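Local coordinates for SusD-like carbohydrate binding protein BF1063 (Bacteroides fragilis NCTC 9343, PDB 3I4G) that probably binds carbohydrate at the outer membrane of the cell, as a member of the SusD family of glycan-binding proteins, at residues 219-224 and 388-393; 291-296 and 303-308; 316-321 and 444-449; 416-419 and 425-428. All coordinates share one frame; numbering follows the deposited sequence. Where two conformers were deposited one is given.

Interaction 1: 219-224 and 388-393; sequences KAFHDI and AEVLLG
Phe221 and Val390 mark the closest backbone approach of helices 214-227 and 387-400, their CA atoms 5.6 Å apart, where the short axes of 219-224 and 388-393 pass at 8.9 Å with an angle of 134° between their N-to-C directions. The pair belongs to the packed helices of a SusD-like fold, a family whose helical part is built on TPR-like helix pairs. The contact is buried and wholly apolar in its side chains. Val390 serves both residues of the other helix with its two methyls. Val390 CG1, which stands anti to the backbone N (chi1 172°), lies 3.6 Å from Phe221 O and also meets CB of Phe221 and the CB and CG2 of Ile224. CG2 takes the end of the isoleucine, with Ile224 CD1 at 3.8 Å from Val390 CG2; the extended chain of Ile224 (chi2 169°) carries that methyl to it.

One turn further along helix 387-400, Gly393 gives the aromatic ring a place against bare backbone. With no side chain at Gly393, CD2 and CE2 of the Phe221 ring lie directly on its main-chain atoms. Tyr394 and Cys397 also touch Phe221, while Leu201 and Ala202 of helix 197-211 pack on Ile224. The ring meets the glycine obliquely, with Phe221 CD2 3.6 Å from Gly393 C.

Interaction 2: 291-296 and 303-308; sequences YEFKDG and DPRYDP
Phe293 and Arg305 form a cation-pi stack between two type I beta turns, Phe293-Gly296 and Asp303-Tyr306, in the long loop linking helices 285-288 and 317-322. The guanidinium lies nearly flat on the ring, its plane turned by 17°, with Arg305 CZ 3.9 Å from the ring centroid of Phe293. The bend in the arginine chain (chi3 -72°) lays the group over the ring with NH2 over CD2. Nearer the backbone, Arg305 CB touches CE1 of the phenyl.

With a face given to the ring, the guanidinium spends its N-H groups at its edge. Asp303 is gripped side-on: Arg305 NE reaches Asp303 OD1 at 2.9 Å and Arg305 NH2 reaches Asp303 OD2 at 3.0 Å, both bonds almost straight, although both donors lie well out of the carboxylate plane. Asp303 OD1 has a second donor, the backbone N of Arg305, received on its anti lone pair; this closes an Asx turn within the beta turn that Asp303 begins. NH2 is also bonded to Thr297 OG1.

The remaining nitrogen, NH1, serves the first turn. Arg305 NH1 lies 3.1 Å from Asp295 OD1, a weak hydrogen bond that is part of a salt bridge. The Asp295 carboxylate stands nearly perpendicular to the guanidinium, and its OD1 has its stronger partner in Thr297 OG1. A water accepts from both Arg305 NH1, at 2.9 Å, and Asp295 N, at 3.2 Å.

Interaction 3: 316-321 and 444-449; sequences DPRLDY and RRIELA
Arg318 meets Ile446 and Glu447 across a buried contact, presenting a face of its guanidinium to the first and an edge to the second.

The ionic part is a network of Asp316, Arg318 and Glu447. Arg318 NH1 donates to Glu447 OE1 at 2.8 Å, close to the guanidinium plane and on the anti lone pair of OE1, with an N-H...O angle of 146°. On the other side of the group Asp316 is held side-on, Arg318 NE bonding to Asp316 OD1 at 3.0 Å and Arg318 NH2 to Asp316 OD2 at 2.8 Å. With three nitrogens engaged, the guanidinium is fixed in rotation. A bend in the glutamate chain (chi2 65°) turns its carboxylate toward the arginine.

The capping bond uses the same oxygen: Asp316, the N-cap of helix 317-322, also accepts from Arg318 N through OD1, which thus both caps the helix and orients its arginine.

The apolar part is a single methyl. Ile446 CG2 sits over the centre of the guanidinium, 3.6 Å from Arg318 CZ.

Around the pair, Glu443 adds a second carboxylate to Arg318 NH1, and Arg386 and Arg420 bind Glu447 OE2, probably balancing its charge. The contact thus joins the start of helix 317-322 to the C-terminal end of helix 433-447, with helix 414-418 against Arg318 and Glu447, and helix 387-400 packed on the glutamate.

Interaction 4: 416-419 and 425-428; sequences AVRG and MPPV
Arg418, in the last turn of helix 414-418, reaches over the extended loop segment 425-428, to which the chain returns through a short connection closed by a backbone bond from Met425 N to Arg418 O, 2.8 Å. This bond closes the loop between helices 414-418 and 433-447, in the helical part of the SusD fold.

From CB, which lies loosely against the carbonyl oxygen and CB of Met425 (a selenomethionine), the side chain runs outward to CD, where Arg418 CD meets Val428 CG2 at 4.0 Å. There the chain bends (chi3 66°), swinging the guanidinium alongside Pro426. NE then donates to the carbonyl of that proline, Arg418 NE to Pro426 O being 2.8 Å, from above the carbonyl plane. CZ lies near the same oxygen, and CB of Met425 covers one face of the guanidinium toward its rim. NH2 donates to this oxygen as well, 2.9 Å from Arg418 NH2 to Pro426 O, but here in the carbonyl plane on a lone pair. One acceptor therefore takes two N-H groups, and it lies within a few degrees of the guanidinium plane, which fixes the rotation of the group, its edge turned to the proline carbonyl.

The tip has further partners: NH2 also forms a salt bridge with Glu292, and NH1 with Glu443 of helix 433-447. Beside them, Arg418 NH2 is 3.7 Å from Pro426 CD.

Interactions 2, 3 and 4 form one continuous patch. Interaction 3 has its centre about 14 Å from that of interaction 2 and about 12 Å from that of interaction 4. Glu292 links interactions 2 and 4 through its salt bridge to Arg418, and interactions 2 and 3 through its backbone, Glu292 O lying 2.9 Å from Asp316 N, a probable hydrogen bond. The methyl CE of Met425 packs on both Glu292 and Asp316. The guanidinium groups of Arg318 and Arg418 come close but share the carboxylate of Glu443. Interaction 1 lies apart from interaction 2, centres about 30 Å apart, yet reaches interactions 3 and 4 through Ala388 and Leu392, which pack on Glu447 and Val417.

Interaction 1: 219-224 and 388-393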
loop_
_atom_site.group_PDB
_atom_site.type_symbol
_atom_site.label_atom_id
_atom_site.label_comp_id
_atom_site.label_asym_id
_atom_site.label_seq_id
_atom_site.Cartn_x
_atom_site.Cartn_y
_atom_site.Cartn_z
ATOM N N LYS A 219 2.249 -15.542 15.693
ATOM C CA LYS A 219 3.392 -16.429 15.535
ATOM C C LYS A 219 4.178 -16.134 14.252
ATOM O O LYS A 219 5.393 -16.145 14.290
ATOM C CB LYS A 219 2.992 -17.934 15.642
ATOM C CG LYS A 219 4.228 -18.843 15.426
ATOM C CD LYS A 219 4.023 -20.312 15.675
ATOM C CE LYS A 219 5.396 -21.043 15.711
ATOM N NZ LYS A 219 6.261 -20.830 14.517
ATOM N N ALA A 220 3.504 -15.909 13.126
ATOM C CA ALA A 220 4.192 -15.604 11.881
ATOM C C ALA A 220 5.032 -14.338 12.007
ATOM O O ALA A 220 6.204 -14.317 11.648
ATOM C CB ALA A 220 3.178 -15.479 10.722
ATOM N N PHE A 221 4.442 -13.274 12.538
ATOM C CA PHE A 221 5.199 -12.028 12.692
ATOM C C PHE A 221 6.315 -12.200 13.736
ATOM O O PHE A 221 7.418 -11.692 13.538
ATOM C CB PHE A 221 4.283 -10.872 13.050
ATOM C CG PHE A 221 3.289 -10.491 11.958
ATOM C CD1 PHE A 221 3.702 -10.195 10.685
ATOM C CD2 PHE A 221 1.940 -10.410 12.231
ATOM C CE1 PHE A 221 2.785 -9.820 9.709
ATOM C CE2 PHE A 221 1.022 -10.036 11.263
ATOM C CZ PHE A 221 1.437 -9.743 10.003
ATOM N N HIS A 222 6.037 -12.913 14.822
ATOM C CA HIS A 222 7.045 -13.137 15.862
ATOM C C HIS A 222 8.208 -13.991 15.340
ATOM O O HIS A 222 9.335 -13.838 15.809
ATOM C CB HIS A 222 6.373 -13.752 17.076
ATOM C CG HIS A 222 7.181 -13.684 18.328
ATOM N ND1 HIS A 222 7.950 -12.588 18.681
ATOM C CD2 HIS A 222 7.236 -14.537 19.376
ATOM C CE1 HIS A 222 8.512 -12.821 19.855
ATOM N NE2 HIS A 222 8.080 -13.985 20.307
ATOM N N ASP A 223 7.951 -14.875 14.373
ATOM C CA ASP A 223 9.019 -15.661 13.743
ATOM C C ASP A 223 9.979 -14.758 12.992
ATOM O O ASP A 223 11.178 -14.982 13.008
ATOM C CB ASP A 223 8.465 -16.714 12.769
ATOM C CG ASP A 223 7.805 -17.908 13.448
ATOM O OD1 ASP A 223 7.995 -18.102 14.656
ATOM O OD2 ASP A 223 7.112 -18.686 12.715
ATOM N N ILE A 224 9.462 -13.704 12.353
ATOM C CA ILE A 224 10.320 -12.730 11.689
ATOM C C ILE A 224 11.201 -12.027 12.726
ATOM O O ILE A 224 12.413 -11.826 12.565
ATOM C CB ILE A 224 9.482 -11.717 10.898
ATOM C CG1 ILE A 224 8.697 -12.423 9.788
ATOM C CG2 ILE A 224 10.369 -10.594 10.334
ATOM C CD1 ILE A 224 7.661 -11.536 9.142
ATOM N N ALA A 388 8.474 -2.326 10.317
ATOM C CA ALA A 388 7.532 -1.643 11.188
ATOM C C ALA A 388 6.140 -2.251 11.116
ATOM O O ALA A 388 5.442 -2.317 12.129
ATOM C CB ALA A 388 7.431 -0.199 10.822
ATOM N N GLU A 389 5.709 -2.705 9.936
ATOM C CA GLU A 389 4.402 -3.355 9.837
ATOM C C GLU A 389 4.435 -4.690 10.582
ATOM O O GLU A 389 3.454 -5.088 11.215
ATOM C CB GLU A 389 3.999 -3.589 8.384
ATOM C CG GLU A 389 2.625 -4.273 8.321
ATOM C CD GLU A 389 2.183 -4.733 6.950
ATOM O OE1 GLU A 389 2.744 -4.271 5.940
ATOM O OE2 GLU A 389 1.245 -5.578 6.890
ATOM N N VAL A 390 5.536 -5.428 10.489
ATOM C CA VAL A 390 5.668 -6.682 11.219
ATOM C C VAL A 390 5.514 -6.481 12.722
ATOM O O VAL A 390 4.799 -7.246 13.378
ATOM C CB VAL A 390 7.040 -7.350 10.897
ATOM C CG1 VAL A 390 7.317 -8.555 11.783
ATOM C CG2 VAL A 390 7.107 -7.736 9.406
ATOM N N LEU A 391 6.185 -5.465 13.262
ATOM C CA LEU A 391 6.101 -5.191 14.698
ATOM C C LEU A 391 4.701 -4.785 15.106
ATOM O O LEU A 391 4.161 -5.284 16.102
ATOM C CB LEU A 391 7.095 -4.099 15.099
ATOM C CG LEU A 391 8.565 -4.403 14.919
ATOM C CD1 LEU A 391 9.434 -3.211 15.362
ATOM C CD2 LEU A 391 8.969 -5.664 15.697
ATOM N N LEU A 392 4.054 -3.918 14.324
ATOM C CA LEU A 392 2.683 -3.511 14.658
ATOM C C LEU A 392 1.694 -4.647 14.420
ATOM O O LEU A 392 0.697 -4.756 15.120
ATOM C CB LEU A 392 2.284 -2.259 13.891
ATOM C CG LEU A 392 3.106 -1.010 14.165
ATOM C CD1 LEU A 392 2.752 0.128 13.211
ATOM C CD2 LEU A 392 2.964 -0.579 15.623
ATOM N N GLY A 393 1.965 -5.478 13.434
ATOM C CA GLY A 393 1.112 -6.622 13.180
ATOM C C GLY A 393 1.157 -7.631 14.308
ATOM O O GLY A 393 0.127 -8.201 14.701
#

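Interaction 2: 291-296 and 303-308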
loop_
_atom_site.group_PDB
_atom_site.type_symbol
_atom_site.label_atom_id
_atom_site.label_comp_id
_atom_site.label_asym_id
_atom_site.label_seq_id
_atom_site.Cartn_x
_atom_site.Cartn_y
_atom_site.Cartn_z
ATOM N N TYR A 291 -2.261 12.812 12.766
ATOM C CA TYR A 291 -0.961 12.845 13.396
ATOM C C TYR A 291 -1.038 13.515 14.773
ATOM O O TYR A 291 -1.690 14.541 14.939
ATOM C CB TYR A 291 0.042 13.597 12.526
ATOM C CG TYR A 291 0.328 12.958 11.210
ATOM C CD1 TYR A 291 1.327 12.030 11.061
ATOM C CD2 TYR A 291 -0.397 13.300 10.092
ATOM C CE1 TYR A 291 1.577 11.411 9.840
ATOM C CE2 TYR A 291 -0.154 12.701 8.884
ATOM C CZ TYR A 291 0.824 11.767 8.752
ATOM O OH TYR A 291 1.088 11.162 7.528
ATOM N N GLU A 292 -0.407 12.943 15.780
ATOM C CA GLU A 292 -0.364 13.596 17.075
ATOM C C GLU A 292 0.452 14.882 17.076
ATOM O O GLU A 292 1.217 15.158 16.168
ATOM C CB GLU A 292 0.240 12.633 18.091
ATOM C CG GLU A 292 -0.628 11.419 18.355
ATOM C CD GLU A 292 0.121 10.221 18.932
ATOM O OE1 GLU A 292 1.304 10.317 19.308
ATOM O OE2 GLU A 292 -0.532 9.158 19.080
ATOM N N PHE A 293 0.286 15.688 18.140
ATOM C CA PHE A 293 1.236 16.722 18.426
ATOM C C PHE A 293 2.519 16.009 18.873
ATOM O O PHE A 293 2.527 14.826 19.227
ATOM C CB PHE A 293 0.731 17.656 19.535
ATOM C CG PHE A 293 -0.386 18.567 19.101
ATOM C CD1 PHE A 293 -0.141 19.588 18.189
ATOM C CD2 PHE A 293 -1.647 18.465 19.642
ATOM C CE1 PHE A 293 -1.168 20.448 17.819
ATOM C CE2 PHE A 293 -2.667 19.316 19.249
ATOM C CZ PHE A 293 -2.423 20.295 18.349
ATOM N N LYS A 294 3.614 16.752 18.920
ATOM C CA LYS A 294 4.922 16.208 19.294
ATOM C C LYS A 294 4.950 15.586 20.684
ATOM O O LYS A 294 5.743 14.665 20.918
ATOM C CB LYS A 294 5.976 17.314 19.214
ATOM C CG LYS A 294 6.345 17.639 17.825
ATOM C CD LYS A 294 7.475 16.828 17.317
ATOM C CE LYS A 294 8.815 17.312 17.861
ATOM N NZ LYS A 294 9.909 16.576 17.138
ATOM N N ASP A 295 4.128 16.066 21.618
ATOM C CA ASP A 295 4.062 15.452 22.955
ATOM C C ASP A 295 3.174 14.206 23.016
ATOM O O ASP A 295 2.915 13.662 24.089
ATOM C CB ASP A 295 3.611 16.491 24.014
ATOM C CG ASP A 295 2.161 16.868 23.901
ATOM O OD1 ASP A 295 1.480 16.496 22.904
ATOM O OD2 ASP A 295 1.668 17.541 24.842
ATOM N N GLY A 296 2.691 13.756 21.860
ATOM C CA GLY A 296 1.911 12.530 21.782
ATOM C C GLY A 296 0.428 12.664 22.034
ATOM O O GLY A 296 -0.297 11.659 22.035
ATOM N N ASP A 303 -6.598 23.652 19.486
ATOM C CA ASP A 303 -5.456 23.705 20.358
ATOM C C ASP A 303 -4.561 24.818 19.894
ATOM O O ASP A 303 -4.348 24.980 18.689
ATOM C CB ASP A 303 -4.761 22.356 20.305
ATOM C CG ASP A 303 -3.668 22.225 21.329
ATOM O OD1 ASP A 303 -2.641 22.910 21.215
ATOM O OD2 ASP A 303 -3.820 21.354 22.216
ATOM N N PRO A 304 -4.008 25.605 20.833
ATOM C CA PRO A 304 -3.180 26.735 20.406
ATOM C C PRO A 304 -1.904 26.361 19.651
ATOM O O PRO A 304 -1.297 27.249 19.030
ATOM C CB PRO A 304 -2.837 27.465 21.727
ATOM C CG PRO A 304 -3.266 26.596 22.820
ATOM C CD PRO A 304 -4.185 25.549 22.298
ATOM N N ARG A 305 -1.480 25.094 19.714
ATOM C CA ARG A 305 -0.323 24.641 18.938
ATOM C C ARG A 305 -0.619 24.542 17.435
ATOM O O ARG A 305 0.320 24.475 16.631
ATOM C CB ARG A 305 0.172 23.285 19.432
ATOM C CG ARG A 305 0.815 23.370 20.804
ATOM C CD ARG A 305 1.064 22.025 21.372
ATOM N NE ARG A 305 -0.184 21.405 21.776
ATOM C CZ ARG A 305 -0.242 20.206 22.316
ATOM N NH1 ARG A 305 0.855 19.510 22.461
ATOM N NH2 ARG A 305 -1.400 19.703 22.692
ATOM N N TYR A 306 -1.898 24.474 17.039
ATOM C CA TYR A 306 -2.248 24.482 15.618
ATOM C C TYR A 306 -1.857 25.813 14.986
ATOM O O TYR A 306 -2.302 26.885 15.431
ATOM C CB TYR A 306 -3.728 24.220 15.408
ATOM C CG TYR A 306 -4.212 24.532 14.018
ATOM C CD1 TYR A 306 -3.661 23.884 12.944
ATOM C CD2 TYR A 306 -5.213 25.459 13.781
ATOM C CE1 TYR A 306 -4.091 24.169 11.625
ATOM C CE2 TYR A 306 -5.652 25.745 12.484
ATOM C CZ TYR A 306 -5.078 25.089 11.414
ATOM O OH TYR A 306 -5.590 25.397 10.161
ATOM N N ASP A 307 -1.033 25.733 13.945
ATOM C CA ASP A 307 -0.549 26.922 13.251
ATOM C C ASP A 307 -0.913 26.816 11.791
ATOM O O ASP A 307 -0.264 26.054 11.060
ATOM C CB ASP A 307 0.969 27.034 13.371
ATOM C CG ASP A 307 1.503 28.375 12.879
ATOM O OD1 ASP A 307 0.808 29.051 12.102
ATOM O OD2 ASP A 307 2.621 28.746 13.308
ATOM N N PRO A 308 -1.938 27.557 11.339
ATOM C CA PRO A 308 -2.334 27.502 9.929
ATOM C C PRO A 308 -1.249 27.986 8.971
ATOM O O PRO A 308 -1.334 27.647 7.802
ATOM C CB PRO A 308 -3.579 28.411 9.844
ATOM C CG PRO A 308 -3.665 29.087 11.054
ATOM C CD PRO A 308 -2.830 28.450 12.108
HETATM O O HOH W 1 3.571 19.250 21.451
#

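Interaction 3: 316-321 and 444-449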
loop_
_atom_site.group_PDB
_atom_site.type_symbol
_atom_site.label_atom_id
_atom_site.label_comp_id
_atom_site.label_asym_id
_atom_site.label_seq_id
_atom_site.Cartn_x
_atom_site.Cartn_y
_atom_site.Cartn_z
ATOM N N ASP A 316 3.850 15.282 14.886
ATOM C CA ASP A 316 4.624 14.067 14.599
ATOM C C ASP A 316 5.486 14.339 13.355
ATOM O O ASP A 316 4.957 14.768 12.333
ATOM C CB ASP A 316 3.637 12.935 14.355
ATOM C CG ASP A 316 4.278 11.551 14.297
ATOM O OD1 ASP A 316 5.299 11.361 13.616
ATOM O OD2 ASP A 316 3.673 10.638 14.882
ATOM N N PRO A 317 6.807 14.071 13.422
ATOM C CA PRO A 317 7.661 14.306 12.267
ATOM C C PRO A 317 7.201 13.566 11.027
ATOM O O PRO A 317 7.501 14.028 9.914
ATOM C CB PRO A 317 9.052 13.807 12.735
ATOM C CG PRO A 317 9.008 13.959 14.193
ATOM C CD PRO A 317 7.592 13.644 14.590
ATOM N N ARG A 318 6.477 12.453 11.197
ATOM C CA ARG A 318 6.013 11.705 10.008
ATOM C C ARG A 318 5.025 12.482 9.163
ATOM O O ARG A 318 4.871 12.132 7.979
ATOM C CB ARG A 318 5.416 10.352 10.423
ATOM C CG ARG A 318 6.492 9.399 10.907
ATOM C CD ARG A 318 5.936 8.165 11.537
ATOM N NE ARG A 318 5.372 8.456 12.865
ATOM C CZ ARG A 318 4.856 7.548 13.677
ATOM N NH1 ARG A 318 4.845 6.267 13.350
ATOM N NH2 ARG A 318 4.348 7.935 14.846
ATOM N N LEU A 319 4.390 13.532 9.713
ATOM C CA LEU A 319 3.484 14.329 8.885
ATOM C C LEU A 319 4.276 15.016 7.786
ATOM O O LEU A 319 4.055 14.762 6.609
ATOM C CB LEU A 319 2.752 15.329 9.762
ATOM C CG LEU A 319 1.624 16.163 9.157
ATOM C CD1 LEU A 319 0.797 16.765 10.304
ATOM C CD2 LEU A 319 2.131 17.257 8.197
ATOM N N ASP A 320 5.265 15.837 8.158
ATOM C CA ASP A 320 6.077 16.488 7.140
ATOM C C ASP A 320 6.883 15.482 6.328
ATOM O O ASP A 320 7.186 15.763 5.165
ATOM C CB ASP A 320 7.007 17.562 7.777
ATOM C CG ASP A 320 6.301 18.868 8.089
ATOM O OD1 ASP A 320 5.396 19.248 7.299
ATOM O OD2 ASP A 320 6.695 19.534 9.095
ATOM N N TYR A 321 7.239 14.325 6.879
ATOM C CA TYR A 321 7.943 13.337 6.044
ATOM C C TYR A 321 7.056 12.751 4.940
ATOM O O TYR A 321 7.542 12.348 3.908
ATOM C CB TYR A 321 8.468 12.153 6.847
ATOM C CG TYR A 321 9.503 12.479 7.913
ATOM C CD1 TYR A 321 10.362 13.537 7.781
ATOM C CD2 TYR A 321 9.688 11.637 9.014
ATOM C CE1 TYR A 321 11.338 13.817 8.753
ATOM C CE2 TYR A 321 10.635 11.903 9.991
ATOM C CZ TYR A 321 11.449 12.992 9.854
ATOM O OH TYR A 321 12.426 13.301 10.804
ATOM N N ARG A 444 -0.593 2.262 13.245
ATOM C CA ARG A 444 -0.443 1.667 11.978
ATOM C C ARG A 444 -0.845 2.652 10.867
ATOM O O ARG A 444 -0.188 2.767 9.830
ATOM C CB ARG A 444 -1.285 0.385 11.927
ATOM C CG ARG A 444 -1.166 -0.384 10.701
ATOM C CD ARG A 444 -2.078 -1.644 10.812
ATOM N NE ARG A 444 -2.013 -2.374 9.581
ATOM C CZ ARG A 444 -1.248 -3.413 9.327
ATOM N NH1 ARG A 444 -0.444 -3.950 10.253
ATOM N NH2 ARG A 444 -1.303 -3.908 8.121
ATOM N N ARG A 445 -1.942 3.375 11.050
ATOM C CA ARG A 445 -2.387 4.388 10.084
ATOM C C ARG A 445 -1.297 5.419 9.843
ATOM O O ARG A 445 -0.958 5.745 8.701
ATOM C CB ARG A 445 -3.647 5.095 10.586
ATOM C CG ARG A 445 -4.185 6.057 9.588
ATOM C CD ARG A 445 -5.381 6.840 10.030
ATOM N NE ARG A 445 -5.932 7.587 8.862
ATOM C CZ ARG A 445 -6.964 8.412 8.898
ATOM N NH1 ARG A 445 -7.593 8.672 10.023
ATOM N NH2 ARG A 445 -7.345 9.006 7.784
ATOM N N ILE A 446 -0.724 5.930 10.917
ATOM C CA ILE A 446 0.306 6.944 10.783
ATOM C C ILE A 446 1.584 6.398 10.178
ATOM O O ILE A 446 2.133 6.926 9.209
ATOM C CB ILE A 446 0.617 7.574 12.169
ATOM C CG1 ILE A 446 -0.601 8.289 12.749
ATOM C CG2 ILE A 446 1.826 8.523 12.088
ATOM C CD1 ILE A 446 -1.270 9.289 11.832
ATOM N N GLU A 447 2.041 5.266 10.697
ATOM C CA GLU A 447 3.309 4.705 10.227
ATOM C C GLU A 447 3.295 4.352 8.757
ATOM O O GLU A 447 4.273 4.612 8.049
ATOM C CB GLU A 447 3.663 3.483 11.066
ATOM C CG GLU A 447 4.913 2.780 10.631
ATOM C CD GLU A 447 6.194 3.574 10.775
ATOM O OE1 GLU A 447 6.204 4.570 11.521
ATOM O OE2 GLU A 447 7.190 3.194 10.135
ATOM N N LEU A 448 2.183 3.799 8.277
ATOM C CA LEU A 448 2.097 3.301 6.911
ATOM C C LEU A 448 1.346 4.211 5.973
ATOM O O LEU A 448 1.061 3.813 4.845
ATOM C CB LEU A 448 1.415 1.924 6.920
ATOM C CG LEU A 448 2.064 0.851 7.773
ATOM C CD1 LEU A 448 1.160 -0.406 7.808
ATOM C CD2 LEU A 448 3.474 0.507 7.287
ATOM N N ALA A 449 1.086 5.443 6.361
ATOM C CA ALA A 449 0.302 6.340 5.524
ATOM C C ALA A 449 0.904 6.541 4.141
ATOM O O ALA A 449 2.105 6.780 3.974
ATOM C CB ALA A 449 0.086 7.705 6.225
#

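Interaction 4: 416-419 and 425-428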
loop_
_atom_site.group_PDB
_atom_site.type_symbol
_atom_site.label_atom_id
_atom_site.label_comp_id
_atom_site.label_asym_id
_atom_site.label_seq_id
_atom_site.Cartn_x
_atom_site.Cartn_y
_atom_site.Cartn_z
ATOM N N ALA A 416 9.274 0.720 19.475
ATOM C CA ALA A 416 10.425 0.644 18.571
ATOM C C ALA A 416 10.110 1.422 17.290
ATOM O O ALA A 416 10.999 2.084 16.725
ATOM C CB ALA A 416 10.767 -0.813 18.270
ATOM N N VAL A 417 8.856 1.380 16.852
ATOM C CA VAL A 417 8.412 2.147 15.688
ATOM C C VAL A 417 8.373 3.623 16.030
ATOM O O VAL A 417 8.975 4.450 15.333
ATOM C CB VAL A 417 7.038 1.672 15.222
ATOM C CG1 VAL A 417 6.483 2.534 14.112
ATOM C CG2 VAL A 417 7.157 0.219 14.743
ATOM N N ARG A 418 7.784 3.967 17.159
ATOM C CA ARG A 418 7.733 5.379 17.561
ATOM C C ARG A 418 9.101 5.959 17.939
ATOM O O ARG A 418 9.359 7.160 17.790
ATOM C CB ARG A 418 6.772 5.568 18.725
ATOM C CG ARG A 418 5.320 5.370 18.322
ATOM C CD ARG A 418 4.364 5.376 19.481
ATOM N NE ARG A 418 4.271 6.661 20.160
ATOM C CZ ARG A 418 3.502 7.681 19.773
ATOM N NH1 ARG A 418 2.801 7.638 18.639
ATOM N NH2 ARG A 418 3.500 8.784 20.505
ATOM N N GLY A 419 9.963 5.098 18.455
ATOM C CA GLY A 419 11.288 5.470 18.932
ATOM C C GLY A 419 12.356 5.587 17.881
ATOM O O GLY A 419 13.480 5.936 18.190
HETATM N N MSE A 425 8.917 9.713 18.903
HETATM C CA MSE A 425 7.660 10.063 19.545
HETATM C C MSE A 425 7.526 9.380 20.917
HETATM O O MSE A 425 8.086 8.313 21.117
HETATM C CB MSE A 425 6.497 9.714 18.623
HETATM C CG MSE A 425 6.400 10.665 17.443
HETATM SE SE MSE A 425 5.802 12.480 17.942
HETATM C CE MSE A 425 3.988 12.037 18.281
ATOM N N PRO A 426 6.758 9.985 21.831
ATOM C CA PRO A 426 6.696 9.434 23.182
ATOM C C PRO A 426 6.162 8.019 23.256
ATOM O O PRO A 426 5.173 7.701 22.605
ATOM C CB PRO A 426 5.718 10.372 23.910
ATOM C CG PRO A 426 5.600 11.553 23.135
ATOM C CD PRO A 426 6.004 11.241 21.723
ATOM N N PRO A 427 6.783 7.171 24.088
ATOM C CA PRO A 427 6.326 5.787 24.160
ATOM C C PRO A 427 4.921 5.591 24.739
ATOM O O PRO A 427 4.429 6.395 25.547
ATOM C CB PRO A 427 7.359 5.125 25.080
ATOM C CG PRO A 427 8.008 6.210 25.800
ATOM C CD PRO A 427 7.975 7.397 24.914
ATOM N N VAL A 428 4.269 4.552 24.229
ATOM C CA VAL A 428 2.980 4.059 24.691
ATOM C C VAL A 428 3.195 3.185 25.920
ATOM O O VAL A 428 4.134 2.403 25.962
ATOM C CB VAL A 428 2.286 3.237 23.573
ATOM C CG1 VAL A 428 1.037 2.519 24.074
ATOM C CG2 VAL A 428 1.942 4.148 22.393
#